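Local coordinates for protein tyrosinase (Aspergillus oryzae, PDB 6JUC) that probably oxidises L-tyrosine and L-dopa to L-dopaquinone with molecular oxygen at a dinuclear copper centre, at residues 104-109 against 409-414; 231-236 against 249-254; 280-285 against 542-547. The protein carries 2 engineered substitutions. One frame throughout, in Å; residues are numbered along the deposited sequence.

Contact 1: residues 104-109 against 409-414. Engineered in segment 104-109: Phe-107 (natural residue His). With PER (peroxide ion), chain G.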
loop_
_atom_site.group_PDB
_atom_site.type_symbol
_atom_site.label_atom_id
_atom_site.label_comp_id
_atom_site.label_asym_id
_atom_site.label_seq_id
_atom_site.Cartn_x
_atom_site.Cartn_y
_atom_site.Cartn_z
ATOM N N PRO B 104 -28.762 7.041 12.865
ATOM C CA PRO B 104 -27.891 7.957 13.607
ATOM C C PRO B 104 -27.849 7.678 15.096
ATOM O O PRO B 104 -26.820 7.870 15.757
ATOM C CB PRO B 104 -28.532 9.327 13.338
ATOM C CG PRO B 104 -29.246 9.124 12.025
ATOM C CD PRO B 104 -29.835 7.731 12.141
ATOM N N THR B 105 -28.974 7.277 15.692
ATOM C CA THR B 105 -29.009 7.189 17.152
ATOM C C THR B 105 -28.454 5.877 17.681
ATOM O O THR B 105 -27.820 5.863 18.741
ATOM C CB THR B 105 -30.447 7.371 17.664
ATOM O OG1 THR B 105 -31.341 6.567 16.882
ATOM C CG2 THR B 105 -30.869 8.823 17.480
ATOM N N TRP B 106 -28.703 4.793 16.941
ATOM C CA TRP B 106 -28.031 3.540 17.267
ATOM C C TRP B 106 -26.520 3.756 17.267
ATOM O O TRP B 106 -25.825 3.382 18.210
ATOM C CB TRP B 106 -28.411 2.410 16.301
ATOM C CG TRP B 106 -27.919 1.093 16.821
ATOM C CD1 TRP B 106 -28.607 0.238 17.629
ATOM C CD2 TRP B 106 -26.642 0.492 16.582
ATOM N NE1 TRP B 106 -27.840 -0.864 17.911
ATOM C CE2 TRP B 106 -26.626 -0.735 17.275
ATOM C CE3 TRP B 106 -25.509 0.856 15.848
ATOM C CZ2 TRP B 106 -25.530 -1.594 17.259
ATOM C CZ3 TRP B 106 -24.417 -0.001 15.837
ATOM C CH2 TRP B 106 -24.442 -1.204 16.539
ATOM N N PHE B 107 -25.993 4.377 16.218
ATOM C CA PHE B 107 -24.546 4.609 16.170
ATOM C C PHE B 107 -24.082 5.636 17.190
ATOM O O PHE B 107 -22.951 5.519 17.673
ATOM C CB PHE B 107 -24.105 4.968 14.744
ATOM C CG PHE B 107 -23.951 3.740 13.873
ATOM C CD1 PHE B 107 -22.796 2.972 13.957
ATOM C CD2 PHE B 107 -24.955 3.341 13.010
ATOM C CE1 PHE B 107 -22.655 1.813 13.214
ATOM C CE2 PHE B 107 -24.810 2.190 12.259
ATOM C CZ PHE B 107 -23.666 1.433 12.350
ATOM N N ARG B 108 -24.881 6.638 17.560
ATOM C CA ARG B 108 -24.475 7.558 18.640
ATOM C C ARG B 108 -24.160 6.776 19.908
ATOM O O ARG B 108 -23.166 7.011 20.593
ATOM C CB ARG B 108 -25.563 8.586 18.923
ATOM C CG ARG B 108 -25.318 9.514 20.098
ATOM C CD ARG B 108 -26.212 10.762 20.022
ATOM N NE ARG B 108 -25.825 11.603 18.888
ATOM C CZ ARG B 108 -26.493 12.635 18.402
ATOM N NH1 ARG B 108 -27.660 13.013 18.927
ATOM N NH2 ARG B 108 -26.009 13.311 17.360
ATOM N N VAL B 109 -25.042 5.826 20.232
ATOM C CA VAL B 109 -24.775 5.030 21.427
ATOM C C VAL B 109 -23.552 4.136 21.246
ATOM O O VAL B 109 -22.722 4.032 22.147
ATOM C CB VAL B 109 -25.983 4.149 21.822
ATOM C CG1 VAL B 109 -25.656 3.416 23.121
ATOM C CG2 VAL B 109 -27.241 4.993 21.936
ATOM N N ARG B 409 -30.938 -2.075 20.948
ATOM C CA ARG B 409 -30.233 -3.263 21.431
ATOM C C ARG B 409 -28.845 -3.271 20.802
ATOM O O ARG B 409 -28.693 -2.855 19.641
ATOM C CB ARG B 409 -31.044 -4.515 21.095
ATOM C CG ARG B 409 -32.353 -4.645 21.863
ATOM C CD ARG B 409 -33.298 -5.692 21.293
ATOM N NE ARG B 409 -32.917 -7.025 21.720
ATOM C CZ ARG B 409 -33.372 -7.717 22.753
ATOM N NH1 ARG B 409 -32.890 -8.935 22.991
ATOM N NH2 ARG B 409 -34.303 -7.211 23.553
ATOM N N PRO B 410 -27.806 -3.719 21.485
ATOM C CA PRO B 410 -27.849 -4.331 22.814
ATOM C C PRO B 410 -27.467 -3.399 23.956
ATOM O O PRO B 410 -26.959 -3.850 24.995
ATOM C CB PRO B 410 -26.710 -5.357 22.641
ATOM C CG PRO B 410 -25.670 -4.538 21.917
ATOM C CD PRO B 410 -26.446 -3.756 20.886
ATOM N N PHE B 411 -27.660 -2.105 23.804
ATOM C CA PHE B 411 -27.066 -1.128 24.709
ATOM C C PHE B 411 -27.898 -0.831 25.940
ATOM O O PHE B 411 -29.029 -0.337 25.836
ATOM C CB PHE B 411 -26.800 0.183 23.961
ATOM C CG PHE B 411 -25.967 -0.003 22.720
ATOM C CD1 PHE B 411 -24.764 -0.695 22.751
ATOM C CD2 PHE B 411 -26.431 0.523 21.519
ATOM C CE1 PHE B 411 -24.026 -0.847 21.582
ATOM C CE2 PHE B 411 -25.697 0.398 20.366
ATOM C CZ PHE B 411 -24.497 -0.302 20.399
ATOM N N HIS B 412 -27.305 -1.133 27.106
ATOM C CA HIS B 412 -28.059 -0.978 28.340
ATOM C C HIS B 412 -27.774 0.348 29.033
ATOM O O HIS B 412 -26.660 0.865 28.920
ATOM C CB HIS B 412 -27.722 -2.067 29.372
ATOM C CG HIS B 412 -28.190 -3.427 28.964
ATOM N ND1 HIS B 412 -27.323 -4.444 28.620
ATOM C CD2 HIS B 412 -29.436 -3.937 28.867
ATOM C CE1 HIS B 412 -28.017 -5.526 28.312
ATOM N NE2 HIS B 412 -29.306 -5.244 28.446
ATOM N N ARG B 413 -28.789 0.801 29.762
ATOM C CA ARG B 413 -28.650 1.931 30.683
ATOM C C ARG B 413 -29.542 1.715 31.898
ATOM O O ARG B 413 -30.489 0.928 31.835
ATOM C CB ARG B 413 -28.998 3.241 29.967
ATOM C CG ARG B 413 -30.385 3.279 29.355
ATOM C CD ARG B 413 -30.720 4.605 28.688
ATOM N NE ARG B 413 -30.860 5.659 29.676
ATOM C CZ ARG B 413 -31.949 6.079 30.302
ATOM N NH1 ARG B 413 -33.146 5.561 30.070
ATOM N NH2 ARG B 413 -31.852 7.058 31.192
ATOM N N PHE B 414 -29.242 2.409 33.000
ATOM C CA PHE B 414 -30.123 2.283 34.162
ATOM C C PHE B 414 -31.185 3.372 34.091
ATOM O O PHE B 414 -30.831 4.554 34.104
ATOM C CB PHE B 414 -29.325 2.418 35.461
ATOM C CG PHE B 414 -30.154 2.226 36.703
ATOM C CD1 PHE B 414 -30.907 1.074 36.876
ATOM C CD2 PHE B 414 -30.184 3.187 37.701
ATOM C CE1 PHE B 414 -31.680 0.901 38.011
ATOM C CE2 PHE B 414 -30.969 3.027 38.822
ATOM C CZ PHE B 414 -31.720 1.880 38.990
HETATM O O1 PER G . -22.803 1.235 9.188
HETATM O O2 PER G . -21.390 0.920 9.702
#
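A cis peptide bond joins Arg-409 to Pro-410, and the carbonyl of that same bond, Arg-409 O, receives the indole N-H of Trp-106. Trp-106 belongs to helix 103-129 of the helical bundle that encloses the type-3 dicopper centre of tyrosinases. The bond from Trp-106 NE1 to Arg-409 O is short, 2.8 Å, and almost straight, 173° at the hydrogen; the oxygen lies at the indole edge, in its plane. This bond, with Phe-411 on one face, helps to hold the buried ring in one rotation. With CG anti to the backbone N (chi1 -169°), the side chain stands out from the helix, which brings the indole to the loop at 409-411.

Phe-411 then closes over the indole: its CE2 sits 3.4 Å from Trp-106 CE2, over one face, displaced from the ring centre. The two planes are inclined at 43°, so the pair is neither a stack nor a T. Further along the helix, Val-109 slides past the same phenyl ring, CG1 lying 3.4 Å from Phe-411 CD2. Pro-410 CD covers one face of the Phe-411 ring, near its centre. Beyond the loop, the chain enters the small antiparallel pair 412-415 and 420-423, while Arg-108 turns away to form a salt bridge with Asp-380 of helix 371-389.

Trp-106 also backs the active site: its CE3 lies 3.6 Å above the centre of the ring of Phe-107, an engineered residue replacing a copper-binding histidine. The Phe-107 ring stacks on His-376, and its CZ reaches to 3.3 Å from O1 of the bound peroxide.

Contact 2: residues 231-236 against 249-254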
loop_
_atom_site.group_PDB
_atom_site.type_symbol
_atom_site.label_atom_id
_atom_site.label_comp_id
_atom_site.label_asym_id
_atom_site.label_seq_id
_atom_site.Cartn_x
_atom_site.Cartn_y
_atom_site.Cartn_z
ATOM N N PHE B 231 -12.706 -12.749 3.822
ATOM C CA PHE B 231 -12.504 -12.166 5.139
ATOM C C PHE B 231 -12.174 -13.230 6.179
ATOM O O PHE B 231 -11.522 -12.928 7.174
ATOM C CB PHE B 231 -13.750 -11.382 5.574
ATOM C CG PHE B 231 -13.925 -10.108 4.783
ATOM C CD1 PHE B 231 -12.874 -9.206 4.702
ATOM C CD2 PHE B 231 -15.107 -9.808 4.130
ATOM C CE1 PHE B 231 -12.999 -8.032 3.980
ATOM C CE2 PHE B 231 -15.235 -8.633 3.402
ATOM C CZ PHE B 231 -14.173 -7.748 3.311
ATOM N N ASP B 232 -12.613 -14.461 5.920
ATOM C CA ASP B 232 -12.262 -15.585 6.773
ATOM C C ASP B 232 -10.761 -15.844 6.737
ATOM O O ASP B 232 -10.217 -16.524 7.616
ATOM C CB ASP B 232 -13.008 -16.841 6.329
ATOM C CG ASP B 232 -12.865 -17.191 4.867
ATOM O OD1 ASP B 232 -12.958 -16.285 4.014
ATOM O OD2 ASP B 232 -12.667 -18.386 4.550
ATOM N N LYS B 233 -10.117 -15.325 5.691
ATOM C CA LYS B 233 -8.708 -15.645 5.455
ATOM C C LYS B 233 -7.828 -14.484 5.908
ATOM O O LYS B 233 -6.622 -14.495 5.704
ATOM C CB LYS B 233 -8.474 -15.975 3.986
ATOM C CG LYS B 233 -9.154 -17.258 3.525
ATOM C CD LYS B 233 -8.785 -17.617 2.099
ATOM C CE LYS B 233 -9.195 -19.040 1.750
ATOM N NZ LYS B 233 -10.307 -19.521 2.616
ATOM N N CYS B 234 -8.443 -13.479 6.531
ATOM C CA CYS B 234 -7.716 -12.345 7.071
ATOM C C CYS B 234 -7.399 -12.497 8.559
ATOM O O CYS B 234 -8.273 -12.863 9.345
ATOM C CB CYS B 234 -8.564 -11.067 6.940
ATOM S SG CYS B 234 -8.977 -10.668 5.226
ATOM N N GLN B 235 -6.165 -12.187 8.932
ATOM C CA GLN B 235 -5.798 -12.061 10.334
ATOM C C GLN B 235 -5.909 -10.608 10.772
ATOM O O GLN B 235 -6.194 -10.326 11.936
ATOM C CB GLN B 235 -4.364 -12.555 10.524
ATOM C CG GLN B 235 -3.655 -12.147 11.799
ATOM C CD GLN B 235 -2.260 -12.766 11.845
ATOM O OE1 GLN B 235 -1.809 -13.356 10.857
ATOM N NE2 GLN B 235 -1.601 -12.649 12.994
ATOM N N SER B 236 -5.635 -9.709 9.826
ATOM C CA SER B 236 -5.727 -8.276 10.070
ATOM C C SER B 236 -6.676 -7.595 9.092
ATOM O O SER B 236 -6.933 -8.043 7.979
ATOM C CB SER B 236 -4.329 -7.658 9.958
ATOM O OG SER B 236 -3.523 -8.226 10.993
ATOM N N ASP B 249 -2.207 -16.499 1.227
ATOM C CA ASP B 249 -1.558 -16.039 2.464
ATOM C C ASP B 249 -1.326 -14.535 2.440
ATOM O O ASP B 249 -1.098 -13.905 3.479
ATOM C CB ASP B 249 -0.248 -16.777 2.696
ATOM C CG ASP B 249 -0.458 -18.239 3.051
ATOM O OD1 ASP B 249 -1.557 -18.605 3.505
ATOM O OD2 ASP B 249 0.479 -19.035 2.834
ATOM N N VAL B 250 -1.353 -13.942 1.252
ATOM C CA VAL B 250 -1.259 -12.488 1.184
ATOM C C VAL B 250 -2.490 -11.847 1.811
ATOM O O VAL B 250 -2.435 -10.752 2.396
ATOM C CB VAL B 250 -1.072 -12.034 -0.274
ATOM C CG1 VAL B 250 -1.083 -10.512 -0.331
ATOM C CG2 VAL B 250 0.230 -12.600 -0.831
ATOM N N TRP B 251 -3.640 -12.517 1.735
ATOM C CA TRP B 251 -4.850 -11.966 2.330
ATOM C C TRP B 251 -4.825 -11.971 3.853
ATOM O O TRP B 251 -5.638 -11.292 4.477
ATOM C CB TRP B 251 -6.091 -12.726 1.855
ATOM C CG TRP B 251 -6.210 -12.801 0.365
ATOM C CD1 TRP B 251 -5.774 -11.883 -0.544
ATOM C CD2 TRP B 251 -6.810 -13.864 -0.384
ATOM N NE1 TRP B 251 -6.065 -12.317 -1.823
ATOM C CE2 TRP B 251 -6.698 -13.528 -1.747
ATOM C CE3 TRP B 251 -7.422 -15.072 -0.027
ATOM C CZ2 TRP B 251 -7.185 -14.360 -2.750
ATOM C CZ3 TRP B 251 -7.912 -15.903 -1.028
ATOM C CH2 TRP B 251 -7.782 -15.528 -2.376
ATOM N N ALA B 252 -3.912 -12.722 4.465
ATOM C CA ALA B 252 -3.862 -12.696 5.928
ATOM C C ALA B 252 -3.706 -11.253 6.412
ATOM O O ALA B 252 -4.306 -10.820 7.390
ATOM C CB ALA B 252 -2.712 -13.542 6.445
ATOM N N ASP B 253 -2.853 -10.501 5.740
ATOM C CA ASP B 253 -2.745 -9.066 5.999
ATOM C C ASP B 253 -2.423 -8.376 4.678
ATOM O O ASP B 253 -1.287 -8.371 4.216
ATOM C CB ASP B 253 -1.705 -8.774 7.077
ATOM C CG ASP B 253 -1.591 -7.305 7.435
ATOM O OD1 ASP B 253 -1.971 -6.423 6.626
ATOM O OD2 ASP B 253 -1.095 -7.022 8.547
ATOM N N GLY B 254 -3.487 -7.882 4.044
ATOM C CA GLY B 254 -3.365 -7.247 2.746
ATOM C C GLY B 254 -2.770 -5.859 2.811
ATOM O O GLY B 254 -2.574 -5.233 1.759
HETATM O O HOH W 1 -5.961 -8.613 5.304
HETATM O O HOH W 2 -1.123 -8.969 10.299
#
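Ala-252 O is gripped by two successive backbone N-H groups, Gln-235 N at 2.8 Å and Ser-236 N at 3.0 Å. This bifurcated acceptor ties together two parts of the loop between strand 190-194 and helix 258-265 of the central domain: the chain leaving the 3-10 turn 231-233, and the irregular helical turn 249-252. The first donor comes in the carbonyl plane on a lone pair (C=O...N 127°), the second nearly along the C=O axis (177°), so the donors reach the oxygen from two directions, the Gln-235 N-H being the more bent (147°).

Ala-252 CA makes a C-H...O contact of 3.3 Å with Lys-233 O. Lys-233 and Trp-251 lie alongside each other and head in the same direction: Lys-233 CG stands opposite its carbonyl carbon and the chain stays extended to CE, laying CD in the indole plane, 3.6 Å from edge atom CE3 of Trp-251. Water 1 donates to Ser-236 O and Trp-251 O and accepts from Gly-254 N.

Gln-235 NE2 is held by Met-202 O and also bonds Ser-192 of the second subunit, beside the dimer interface. Asp-253 OD2 has a salt bridge to Arg-199; water 2 donates to that oxygen at 2.6 Å and accepts from Ser-236 OG at 2.6 Å.

Contact 3: residues 280-285 against 542-547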
loop_
_atom_site.group_PDB
_atom_site.type_symbol
_atom_site.label_atom_id
_atom_site.label_comp_id
_atom_site.label_asym_id
_atom_site.label_seq_id
_atom_site.Cartn_x
_atom_site.Cartn_y
_atom_site.Cartn_z
ATOM N N VAL B 280 -13.608 19.484 -7.799
ATOM C CA VAL B 280 -14.240 19.593 -6.493
ATOM C C VAL B 280 -14.454 18.180 -5.970
ATOM O O VAL B 280 -15.026 17.381 -6.715
ATOM C CB VAL B 280 -15.595 20.312 -6.604
ATOM C CG1 VAL B 280 -16.268 20.392 -5.242
ATOM C CG2 VAL B 280 -15.455 21.707 -7.210
ATOM N N PRO B 281 -14.002 17.825 -4.778
ATOM C CA PRO B 281 -14.290 16.462 -4.306
ATOM C C PRO B 281 -15.791 16.309 -4.075
ATOM O O PRO B 281 -16.393 17.076 -3.328
ATOM C CB PRO B 281 -13.551 16.358 -2.970
ATOM C CG PRO B 281 -12.609 17.517 -2.957
ATOM C CD PRO B 281 -13.260 18.597 -3.780
ATOM N N THR B 282 -16.368 15.319 -4.725
ATOM C CA THR B 282 -17.797 15.045 -4.597
ATOM C C THR B 282 -18.207 14.824 -3.149
ATOM O O THR B 282 -19.271 15.285 -2.741
ATOM C CB THR B 282 -18.164 13.820 -5.456
ATOM O OG1 THR B 282 -18.023 14.211 -6.830
ATOM C CG2 THR B 282 -19.604 13.391 -5.214
ATOM N N LEU B 283 -17.383 14.158 -2.354
ATOM C CA LEU B 283 -17.682 13.923 -0.941
ATOM C C LEU B 283 -17.846 15.236 -0.194
ATOM O O LEU B 283 -18.703 15.390 0.678
ATOM C CB LEU B 283 -16.585 13.083 -0.287
ATOM C CG LEU B 283 -16.718 12.787 1.217
ATOM C CD1 LEU B 283 -18.080 12.167 1.532
ATOM C CD2 LEU B 283 -15.600 11.859 1.660
ATOM N N GLN B 284 -17.031 16.241 -0.522
ATOM C CA GLN B 284 -17.165 17.508 0.197
ATOM C C GLN B 284 -18.408 18.270 -0.247
ATOM O O GLN B 284 -19.091 18.868 0.589
ATOM C CB GLN B 284 -15.892 18.337 -0.009
ATOM C CG GLN B 284 -15.826 19.529 0.933
ATOM C CD GLN B 284 -14.571 20.358 0.753
ATOM O OE1 GLN B 284 -14.525 21.178 -0.179
ATOM N NE2 GLN B 284 -13.596 20.120 1.619
ATOM N N ASP B 285 -18.705 18.245 -1.540
ATOM C CA ASP B 285 -19.928 18.822 -2.102
ATOM C C ASP B 285 -21.153 18.171 -1.467
ATOM O O ASP B 285 -22.040 18.865 -0.967
ATOM C CB ASP B 285 -19.913 18.644 -3.619
ATOM C CG ASP B 285 -20.928 19.449 -4.387
ATOM O OD1 ASP B 285 -21.985 19.808 -3.842
ATOM O OD2 ASP B 285 -20.672 19.711 -5.585
ATOM N N GLN B 542 -28.436 10.726 -3.500
ATOM C CA GLN B 542 -28.420 11.853 -4.421
ATOM C C GLN B 542 -26.970 12.205 -4.733
ATOM O O GLN B 542 -26.138 12.084 -3.837
ATOM C CB GLN B 542 -29.103 13.054 -3.769
ATOM C CG GLN B 542 -29.277 14.255 -4.686
ATOM C CD GLN B 542 -29.524 15.537 -3.915
ATOM O OE1 GLN B 542 -28.571 16.268 -3.632
ATOM N NE2 GLN B 542 -30.785 15.785 -3.566
ATOM N N LEU B 543 -26.709 12.666 -5.944
ATOM C CA LEU B 543 -25.373 13.122 -6.292
ATOM C C LEU B 543 -25.454 14.551 -6.810
ATOM O O LEU B 543 -26.389 14.902 -7.530
ATOM C CB LEU B 543 -24.771 12.268 -7.415
ATOM C CG LEU B 543 -24.367 10.854 -6.997
ATOM C CD1 LEU B 543 -23.990 10.034 -8.217
ATOM C CD2 LEU B 543 -23.228 10.922 -5.985
ATOM N N PRO B 544 -24.438 15.339 -6.515
ATOM C CA PRO B 544 -24.314 16.618 -7.235
ATOM C C PRO B 544 -24.156 16.307 -8.720
ATOM O O PRO B 544 -23.558 15.265 -9.033
ATOM C CB PRO B 544 -23.015 17.210 -6.689
ATOM C CG PRO B 544 -22.748 16.480 -5.418
ATOM C CD PRO B 544 -23.324 15.102 -5.591
ATOM N N ALA B 545 -24.675 17.158 -9.592
ATOM C CA ALA B 545 -24.476 16.924 -11.030
ATOM C C ALA B 545 -24.172 18.218 -11.764
ATOM O O ALA B 545 -24.036 18.247 -12.990
ATOM C CB ALA B 545 -25.723 16.259 -11.602
ATOM N N ARG B 546 -24.088 19.333 -11.047
ATOM C CA ARG B 546 -24.074 20.633 -11.715
ATOM C C ARG B 546 -22.869 20.773 -12.628
ATOM O O ARG B 546 -23.014 21.177 -13.786
ATOM C CB ARG B 546 -24.072 21.746 -10.667
ATOM C CG ARG B 546 -24.238 23.158 -11.181
ATOM C CD ARG B 546 -22.962 23.741 -11.792
ATOM N NE ARG B 546 -23.347 24.955 -12.525
ATOM C CZ ARG B 546 -23.896 24.962 -13.735
ATOM N NH1 ARG B 546 -24.094 23.796 -14.340
ATOM N NH2 ARG B 546 -24.236 26.099 -14.329
ATOM N N LEU B 547 -21.693 20.453 -12.091
ATOM C CA LEU B 547 -20.466 20.669 -12.859
ATOM C C LEU B 547 -20.365 19.682 -14.008
ATOM O O LEU B 547 -20.046 20.085 -15.130
ATOM C CB LEU B 547 -19.266 20.595 -11.922
ATOM C CG LEU B 547 -19.173 21.757 -10.918
ATOM C CD1 LEU B 547 -18.018 21.513 -9.950
ATOM C CD2 LEU B 547 -19.037 23.086 -11.648
#
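One face of the Asp-285 carboxylate is covered by the Pro-544 ring, which brings its CB and CG atoms against it rather than lying flat on it. Pro-544 CG stands almost directly above Asp-285 CG at 3.6 Å, and Pro-544 CB is 3.6 Å from Asp-285 OD2. Asp-285 reaches out from the helix with CG turned opposite the backbone N (chi1 -166°), and the two side chains pass each other, each heading for the other's backbone. The buried charge is satisfied elsewhere: OD1 forms a salt bridge with Arg-289 one turn on, and OD2 is bonded to Tyr-464 OH, partners likely to favour the ionised form.

The rest of the meeting is apolar. Thr-282 turns its methyl to the proline, CG2 lying 4.1 Å from Pro-544 CD. At the other end, the Val-280 and Leu-547 side chains cross at about a right angle, with Val-280 CG2 3.8 Å from Leu-547 CD1.

Both segments contain helix starts, Pro-281 and Ala-545 being at the N-cap positions. The contact joins the central domain to the C-terminal domain: helix 282-292 faces the junction of strand 538-544 with helix 546-555. Helix 449-464 lies alongside, Val-463 touching both Val-280 and Leu-547; Leu-283 packs on helix 328-340, and strand 538-544 pairs with 470-478 in the mixed sheet.

Of the three, contact 1 is the one at the active site: its Trp-106 side chain is about 6 Å from a copper ion. Contacts 2 and 3 lie away from the annotated sites. Contact 1 and contact 3 stand on opposite sides of the chain's centre, their own centres 32 Å apart, and their segments alternate along the sequence. Contact 2, nested in the loop that contact 1 closes, is 31 Å away from it, centre to centre, and borders the second subunit. Contacts 2 and 3 have centres 34 Å apart, and contact 2 closes before contact 3 opens along the chain. The C-terminal part of the chain, to which 542-547 of contact 3 belongs, also supplies Phe-517 to the peroxide pocket.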